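Local coordinates for endoglucanase (Clostridium thermocellum, PDB 2E4T), which hydrolyses internal beta-1,4-glucosidic linkages of cellulose and xyloglucan, this chain being the glycoside hydrolase family 44 part of a larger cellulase, at the zinc ion site. Sequence-based numbering; all coordinates share one arbitrary frame.

The zinc ion site. Residues 35, 395-398, 401. With ZN (zinc ion), chain B.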
# COMPACT_ATOMS: atom_id res chain seq x y z
N ASP A 35 11.86 -10.61 -1.84
CA ASP A 35 13.24 -10.64 -1.35
C ASP A 35 13.58 -9.27 -0.74
O ASP A 35 14.41 -8.50 -1.25
CB ASP A 35 14.19 -10.91 -2.49
CG ASP A 35 13.77 -12.11 -3.32
OD1 ASP A 35 13.52 -13.19 -2.71
OD2 ASP A 35 13.75 -12.04 -4.59
N ALA A 395 8.90 -11.16 -6.78
CA ALA A 395 10.27 -11.12 -6.32
C ALA A 395 11.28 -10.90 -7.43
O ALA A 395 12.49 -10.76 -7.18
CB ALA A 395 10.57 -12.42 -5.56
N SER A 396 10.82 -10.84 -8.70
CA SER A 396 11.72 -10.51 -9.80
C SER A 396 12.03 -9.02 -9.87
O SER A 396 12.89 -8.59 -10.66
CB SER A 396 11.17 -10.99 -11.14
OG SER A 396 10.08 -10.19 -11.57
N ASN A 397 11.32 -8.20 -9.08
CA ASN A 397 11.54 -6.75 -9.06
C ASN A 397 12.70 -6.41 -8.12
O ASN A 397 12.51 -5.86 -7.01
CB ASN A 397 10.25 -6.04 -8.65
CG ASN A 397 9.16 -6.21 -9.65
OD1 ASN A 397 9.18 -5.55 -10.68
ND2 ASN A 397 8.15 -7.04 -9.34
N ASN A 398 13.90 -6.81 -8.54
CA ASN A 398 15.07 -6.73 -7.64
C ASN A 398 15.43 -5.30 -7.24
O ASN A 398 15.88 -5.07 -6.12
CB ASN A 398 16.29 -7.43 -8.25
CG ASN A 398 16.65 -6.93 -9.63
OD1 ASN A 398 15.81 -6.95 -10.55
ND2 ASN A 398 17.91 -6.52 -9.83
N GLU A 401 12.91 -4.09 -4.75
CA GLU A 401 13.26 -4.69 -3.46
C GLU A 401 14.41 -3.96 -2.80
O GLU A 401 14.41 -3.74 -1.57
CB GLU A 401 13.59 -6.17 -3.67
CG GLU A 401 12.34 -6.96 -4.01
CD GLU A 401 12.67 -8.39 -4.49
OE1 GLU A 401 13.74 -8.61 -5.14
OE2 GLU A 401 11.83 -9.30 -4.28
ZN ZN B . 13.82 -10.45 -5.74
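The flat carboxylate of Glu401 turns its oxygen edge to the partly occupied zinc, while the backbone N of Asp35 approaches from above one face, 60° out of the plane at OE2. That hydrogen bond is 2.8 Å from Asp35 N to Glu401 OE2. The Asp35 carboxylate also meets zinc at an oxygen tip, and its turn is read from the distances: zinc is 3.3 Å from Asp35 CB but 4.1 Å from Asp35 OD1, so it lies on the side of OD2 that faces back towards CB.

Two carboxylates and one peptide carbonyl bind the metal. Asp35 does so through one oxygen, with OD2 2.0 Å from ZN. Glu401 is lopsided: OE1 stands 1.9 Å from ZN, whereas OE2, at 2.7 Å, belongs at most to a loose outer shell. The backbone supplies the remaining observed ligand, Ala395 O, 2.0 Å from ZN. Angles between these ligands sum to 342°, so the three bonds form a pyramid, somewhat nearer a tetrahedral trio than a flat one; a water or weak ligand could lie unseen in the fourth direction.

Each acidic side chain places CG beside its own backbone N and anti to the carbonyl carbon. Beyond CG, Glu401 runs extended (chi2 169°), carrying its carboxylate from the first turn of helix 398-408 to the metal. The nearby helix start and the cation would both be expected to stabilise negative charge on this group. The site joins two loops to that helix, and family 44 glycosidases hydrolyse without a catalytic metal, so a structural role is likelier; with partial occupancy, the structure alone does not show whether the zinc is native or came from the preparation. The hydrogen bond adds a second tie: a closed circuit runs from Asp35 N through its side chain to OD2, across zinc to Glu401 OE1, and back through CD and OE2.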